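Local coordinates for SusD-like carbohydrate binding protein (Bacteroides vulgatus, PDB 3LEW), which probably binds carbohydrate at the outer membrane as a nutrient-capturing member of the SusD family, at residues 217-230 with 349-362. Numbering follows the deposited sequence. Where two conformers were deposited one is given.
Sequences RQWEKAKTYSDKLL and IYLINAEAKAHLND
Asp227 OD1 is gripped by two donors from the facing helix, Asn353 ND2 at 2.8 Å and Lys357 NZ at 3.0 Å. Helices 219-232 and 346-359 pack here in a roughly antiparallel pair, consistent with the TPR-like helical scaffold of SusD proteins, their segment axes approaching to 8.4 Å. Lys357 NZ uses the syn lone pair of OD1, whereas the amide comes from above the carboxylate plane. The other N-H of Asn353 ND2 runs almost straight to Ser226 OG (2.9 Å), and its OD1 accepts from Lys357 NZ, so both ends of the amide are held. With CG anti to the backbone N (chi1 -168°), Asn353 enters as a knob among Lys223, Ser226, Asp227 and Leu230. Lys357 NZ also forms a salt bridge with Asp364, just beyond the segment. At the Ile349 end of the interface, Leu230 CD2 lies over one face of the Tyr350 ring, whose hydroxyl bonds to Asn234 O.

At the other end, the six-membered ring of Trp219 forms an offset stack with His359, centroids 3.6 Å apart and planes nearly parallel, while Arg217 CA lies against the opposite indole face. Replacing Trp219 by an alanine would take away this stacking surface and would probably leave the imidazole freer to turn. Beside the stack, Leu360 CG packs on Trp219 CB, and the extended Lys223 reaches past Leu360 CD1 to form a salt bridge, its NZ 2.8 Å from Asp362 OD2 and 28° out of the carboxylate plane, on the anti side of that oxygen.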
loop_
_atom_site.group_PDB
_atom_site.type_symbol
_atom_site.label_atom_id
_atom_site.label_comp_id
_atom_site.label_asym_id
_atom_site.label_seq_id
_atom_site.Cartn_x
_atom_site.Cartn_y
_atom_site.Cartn_z
ATOM N N ARG A 217 2.654 -16.787 1.769
ATOM C CA ARG A 217 3.491 -17.693 2.569
ATOM C C ARG A 217 4.274 -18.716 1.745
ATOM O O ARG A 217 4.563 -19.834 2.217
ATOM C CB ARG A 217 2.647 -18.351 3.701
ATOM C CG ARG A 217 1.848 -17.317 4.450
ATOM C CD ARG A 217 1.089 -17.890 5.690
ATOM N NE ARG A 217 1.985 -18.246 6.793
ATOM C CZ ARG A 217 2.465 -17.393 7.690
ATOM N NH1 ARG A 217 2.158 -16.121 7.636
ATOM N NH2 ARG A 217 3.284 -17.824 8.656
ATOM N N GLN A 218 4.590 -18.321 0.496
ATOM C CA GLN A 218 5.436 -19.083 -0.425
ATOM C C GLN A 218 6.869 -18.570 -0.269
ATOM O O GLN A 218 7.375 -17.801 -1.100
ATOM C CB GLN A 218 4.943 -18.876 -1.863
ATOM C CG GLN A 218 3.589 -19.536 -2.109
ATOM C CD GLN A 218 3.674 -21.041 -2.082
ATOM O OE1 GLN A 218 4.714 -21.612 -2.350
ATOM N NE2 GLN A 218 2.583 -21.689 -1.741
ATOM N N TRP A 219 7.488 -18.936 0.857
ATOM C CA TRP A 219 8.739 -18.313 1.279
ATOM C C TRP A 219 9.861 -18.550 0.266
ATOM O O TRP A 219 10.614 -17.633 -0.036
ATOM C CB TRP A 219 9.170 -18.814 2.660
ATOM C CG TRP A 219 8.080 -18.843 3.690
ATOM C CD1 TRP A 219 7.666 -19.927 4.422
ATOM C CD2 TRP A 219 7.278 -17.740 4.125
ATOM N NE1 TRP A 219 6.641 -19.572 5.260
ATOM C CE2 TRP A 219 6.389 -18.233 5.106
ATOM C CE3 TRP A 219 7.204 -16.402 3.765
ATOM C CZ2 TRP A 219 5.460 -17.417 5.741
ATOM C CZ3 TRP A 219 6.282 -15.588 4.400
ATOM C CH2 TRP A 219 5.405 -16.125 5.371
ATOM N N GLU A 220 9.997 -19.790 -0.213
ATOM C CA GLU A 220 11.045 -20.136 -1.185
ATOM C C GLU A 220 10.919 -19.281 -2.448
ATOM O O GLU A 220 11.905 -18.708 -2.927
ATOM C CB GLU A 220 10.976 -21.612 -1.537
ATOM C CG GLU A 220 12.256 -22.197 -2.078
ATOM C CD GLU A 220 13.294 -22.375 -0.959
ATOM O OE1 GLU A 220 13.151 -23.293 -0.072
ATOM O OE2 GLU A 220 14.230 -21.573 -0.980
ATOM N N LYS A 221 9.692 -19.139 -2.957
ATOM C CA LYS A 221 9.471 -18.275 -4.125
ATOM C C LYS A 221 9.781 -16.800 -3.834
ATOM O O LYS A 221 10.374 -16.119 -4.652
ATOM C CB LYS A 221 8.054 -18.442 -4.627
ATOM C CG LYS A 221 7.823 -19.732 -5.428
ATOM C CD LYS A 221 6.449 -19.714 -6.109
ATOM C CE LYS A 221 6.290 -20.981 -6.925
ATOM N NZ LYS A 221 5.112 -20.963 -7.803
ATOM N N ALA A 222 9.352 -16.306 -2.674
ATOM C CA ALA A 222 9.570 -14.907 -2.289
ATOM C C ALA A 222 11.054 -14.614 -2.223
ATOM O O ALA A 222 11.526 -13.570 -2.690
ATOM C CB ALA A 222 8.895 -14.589 -0.923
ATOM N N LYS A 223 11.795 -15.546 -1.644
ATOM C CA LYS A 223 13.272 -15.447 -1.611
ATOM C C LYS A 223 13.861 -15.453 -3.027
ATOM O O LYS A 223 14.757 -14.651 -3.348
ATOM C CB LYS A 223 13.856 -16.604 -0.782
ATOM C CG LYS A 223 15.374 -16.854 -1.006
ATOM C CD LYS A 223 15.924 -17.961 -0.167
ATOM C CE LYS A 223 17.378 -18.306 -0.534
ATOM N NZ LYS A 223 17.985 -19.292 0.414
ATOM N N THR A 224 13.398 -16.374 -3.857
ATOM C CA THR A 224 13.945 -16.534 -5.222
ATOM C C THR A 224 13.749 -15.282 -6.052
ATOM O O THR A 224 14.700 -14.761 -6.671
ATOM C CB THR A 224 13.314 -17.730 -5.949
ATOM O OG1 THR A 224 13.710 -18.927 -5.278
ATOM C CG2 THR A 224 13.747 -17.785 -7.428
ATOM N N TYR A 225 12.534 -14.748 -6.035
ATOM C CA TYR A 225 12.243 -13.606 -6.872
ATOM C C TYR A 225 12.887 -12.330 -6.308
ATOM O O TYR A 225 13.362 -11.486 -7.070
ATOM C CB TYR A 225 10.750 -13.462 -7.085
ATOM C CG TYR A 225 10.106 -14.637 -7.817
ATOM C CD1 TYR A 225 10.585 -15.058 -9.050
ATOM C CD2 TYR A 225 9.013 -15.300 -7.277
ATOM C CE1 TYR A 225 10.000 -16.136 -9.716
ATOM C CE2 TYR A 225 8.416 -16.367 -7.937
ATOM C CZ TYR A 225 8.904 -16.783 -9.142
ATOM O OH TYR A 225 8.354 -17.866 -9.842
ATOM N N SER A 226 12.900 -12.154 -4.979
ATOM C CA SER A 226 13.525 -10.940 -4.415
ATOM C C SER A 226 15.059 -10.989 -4.549
ATOM O O SER A 226 15.694 -9.937 -4.763
ATOM C CB SER A 226 13.058 -10.714 -2.965
ATOM O OG SER A 226 13.346 -11.823 -2.138
ATOM N N ASP A 227 15.665 -12.167 -4.408
ATOM C CA ASP A 227 17.091 -12.315 -4.715
ATOM C C ASP A 227 17.389 -11.859 -6.172
ATOM O O ASP A 227 18.346 -11.121 -6.422
ATOM C CB ASP A 227 17.538 -13.785 -4.552
ATOM C CG ASP A 227 17.963 -14.165 -3.108
ATOM O OD1 ASP A 227 18.156 -13.303 -2.213
ATOM O OD2 ASP A 227 18.169 -15.389 -2.900
ATOM N N LYS A 228 16.594 -12.326 -7.130
ATOM C CA LYS A 228 16.792 -11.953 -8.566
ATOM C C LYS A 228 16.718 -10.456 -8.744
ATOM O O LYS A 228 17.525 -9.878 -9.463
ATOM C CB LYS A 228 15.727 -12.612 -9.453
ATOM C CG LYS A 228 15.950 -14.107 -9.726
ATOM C CD LYS A 228 14.778 -14.798 -10.512
ATOM C CE LYS A 228 15.119 -16.240 -10.972
ATOM N NZ LYS A 228 15.875 -16.239 -12.249
ATOM N N LEU A 229 15.719 -9.830 -8.105
ATOM C CA LEU A 229 15.516 -8.375 -8.164
ATOM C C LEU A 229 16.730 -7.656 -7.583
ATOM O O LEU A 229 17.359 -6.817 -8.266
ATOM C CB LEU A 229 14.214 -7.961 -7.492
ATOM C CG LEU A 229 13.769 -6.528 -7.826
ATOM C CD1 LEU A 229 12.294 -6.293 -7.563
ATOM C CD2 LEU A 229 14.618 -5.460 -7.107
ATOM N N LEU A 230 17.164 -8.061 -6.398
ATOM C CA LEU A 230 18.289 -7.361 -5.774
ATOM C C LEU A 230 19.605 -7.547 -6.525
ATOM O O LEU A 230 20.480 -6.658 -6.456
ATOM C CB LEU A 230 18.442 -7.786 -4.321
ATOM C CG LEU A 230 17.322 -7.395 -3.367
ATOM C CD1 LEU A 230 17.458 -8.096 -1.989
ATOM C CD2 LEU A 230 17.241 -5.860 -3.212
ATOM N N ILE A 349 11.855 -4.459 -1.041
ATOM C CA ILE A 349 12.414 -5.726 -1.546
ATOM C C ILE A 349 13.460 -6.257 -0.587
ATOM O O ILE A 349 13.482 -7.452 -0.323
ATOM C CB ILE A 349 12.977 -5.591 -2.980
ATOM C CG1 ILE A 349 11.950 -4.925 -3.924
ATOM C CG2 ILE A 349 13.436 -6.946 -3.510
ATOM C CD1 ILE A 349 10.544 -5.649 -3.943
ATOM N N TYR A 350 14.285 -5.381 -0.006
ATOM C CA TYR A 350 15.220 -5.829 1.042
ATOM C C TYR A 350 14.448 -6.446 2.215
ATOM O O TYR A 350 14.815 -7.480 2.751
ATOM C CB TYR A 350 16.035 -4.668 1.609
ATOM C CG TYR A 350 17.291 -4.284 0.866
ATOM C CD1 TYR A 350 17.248 -3.450 -0.246
ATOM C CD2 TYR A 350 18.518 -4.716 1.306
ATOM C CE1 TYR A 350 18.392 -3.057 -0.908
ATOM C CE2 TYR A 350 19.691 -4.335 0.632
ATOM C CZ TYR A 350 19.620 -3.475 -0.459
ATOM O OH TYR A 350 20.813 -3.088 -1.092
ATOM N N LEU A 351 13.354 -5.800 2.598
ATOM C CA LEU A 351 12.550 -6.286 3.734
ATOM C C LEU A 351 11.808 -7.599 3.421
ATOM O O LEU A 351 11.745 -8.468 4.273
ATOM C CB LEU A 351 11.556 -5.204 4.145
ATOM C CG LEU A 351 12.212 -4.025 4.908
ATOM C CD1 LEU A 351 11.254 -2.822 4.855
ATOM C CD2 LEU A 351 12.482 -4.417 6.379
ATOM N N ILE A 352 11.276 -7.745 2.201
ATOM C CA ILE A 352 10.658 -9.000 1.758
ATOM C C ILE A 352 11.696 -10.154 1.751
ATOM O O ILE A 352 11.414 -11.243 2.223
ATOM C CB ILE A 352 10.031 -8.895 0.340
ATOM C CG1 ILE A 352 8.796 -7.951 0.318
ATOM C CG2 ILE A 352 9.622 -10.295 -0.232
ATOM C CD1 ILE A 352 8.368 -7.500 -1.031
ATOM N N ASN A 353 12.849 -9.885 1.164
ATOM C CA ASN A 353 13.958 -10.832 1.154
ATOM C C ASN A 353 14.330 -11.271 2.581
ATOM O O ASN A 353 14.436 -12.487 2.873
ATOM C CB ASN A 353 15.127 -10.226 0.392
ATOM C CG ASN A 353 16.199 -11.219 0.072
ATOM O OD1 ASN A 353 17.258 -11.194 0.708
ATOM N ND2 ASN A 353 15.974 -12.092 -0.957
ATOM N N ALA A 354 14.503 -10.299 3.482
ATOM C CA ALA A 354 14.777 -10.610 4.892
ATOM C C ALA A 354 13.714 -11.477 5.535
ATOM O O ALA A 354 14.017 -12.476 6.177
ATOM C CB ALA A 354 15.006 -9.333 5.734
ATOM N N GLU A 355 12.454 -11.130 5.349
ATOM C CA GLU A 355 11.371 -11.877 5.981
ATOM C C GLU A 355 11.216 -13.313 5.433
ATOM O O GLU A 355 11.034 -14.268 6.196
ATOM C CB GLU A 355 10.047 -11.093 5.854
ATOM C CG GLU A 355 8.938 -11.757 6.629
ATOM C CD GLU A 355 7.624 -10.956 6.683
ATOM O OE1 GLU A 355 7.629 -9.728 6.405
ATOM O OE2 GLU A 355 6.592 -11.597 7.082
ATOM N N ALA A 356 11.299 -13.465 4.104
ATOM C CA ALA A 356 11.230 -14.782 3.508
ATOM C C ALA A 356 12.378 -15.643 4.047
ATOM O O ALA A 356 12.186 -16.790 4.454
ATOM C CB ALA A 356 11.314 -14.669 1.995
ATOM N N LYS A 357 13.569 -15.064 4.088
ATOM C CA LYS A 357 14.713 -15.799 4.624
ATOM C C LYS A 357 14.554 -16.200 6.134
ATOM O O LYS A 357 14.990 -17.282 6.541
ATOM C CB LYS A 357 16.012 -15.032 4.356
ATOM C CG LYS A 357 16.424 -15.114 2.889
ATOM C CD LYS A 357 17.560 -14.175 2.546
ATOM C CE LYS A 357 18.038 -14.433 1.099
ATOM N NZ LYS A 357 19.048 -13.368 0.674
ATOM N N ALA A 358 13.943 -15.339 6.933
ATOM C CA ALA A 358 13.679 -15.625 8.364
ATOM C C ALA A 358 12.773 -16.850 8.486
ATOM O O ALA A 358 13.061 -17.752 9.247
ATOM C CB ALA A 358 13.062 -14.415 9.075
ATOM N N HIS A 359 11.738 -16.918 7.659
ATOM C CA HIS A 359 10.854 -18.094 7.621
ATOM C C HIS A 359 11.540 -19.358 7.159
ATOM O O HIS A 359 11.174 -20.448 7.588
ATOM C CB HIS A 359 9.610 -17.842 6.754
ATOM C CG HIS A 359 8.558 -17.050 7.458
ATOM N ND1 HIS A 359 7.785 -17.600 8.462
ATOM C CD2 HIS A 359 8.195 -15.757 7.364
ATOM C CE1 HIS A 359 6.961 -16.678 8.922
ATOM N NE2 HIS A 359 7.195 -15.549 8.290
ATOM N N LEU A 360 12.535 -19.218 6.285
ATOM C CA LEU A 360 13.311 -20.340 5.779
ATOM C C LEU A 360 14.512 -20.719 6.667
ATOM O O LEU A 360 15.253 -21.649 6.358
ATOM C CB LEU A 360 13.823 -19.999 4.379
ATOM C CG LEU A 360 12.751 -19.894 3.286
ATOM C CD1 LEU A 360 13.370 -19.369 1.996
ATOM C CD2 LEU A 360 12.121 -21.255 3.035
ATOM N N ASN A 361 14.712 -19.965 7.750
ATOM C CA ASN A 361 15.890 -20.102 8.599
ATOM C C ASN A 361 17.224 -19.943 7.897
ATOM O O ASN A 361 18.217 -20.590 8.234
ATOM C CB ASN A 361 15.797 -21.360 9.427
ATOM C CG ASN A 361 15.247 -21.046 10.776
ATOM O OD1 ASN A 361 14.043 -21.178 11.006
ATOM N ND2 ASN A 361 16.113 -20.527 11.664
ATOM N N ASP A 362 17.205 -19.049 6.922
ATOM C CA ASP A 362 18.396 -18.668 6.139
ATOM C C ASP A 362 19.114 -17.530 6.890
ATOM O O ASP A 362 18.559 -16.438 7.045
ATOM C CB ASP A 362 17.950 -18.242 4.749
ATOM C CG ASP A 362 19.104 -17.840 3.837
ATOM O OD1 ASP A 362 20.186 -17.488 4.348
ATOM O OD2 ASP A 362 18.888 -17.792 2.604
HETATM O O HOH W 1 20.235 -15.543 -1.215
#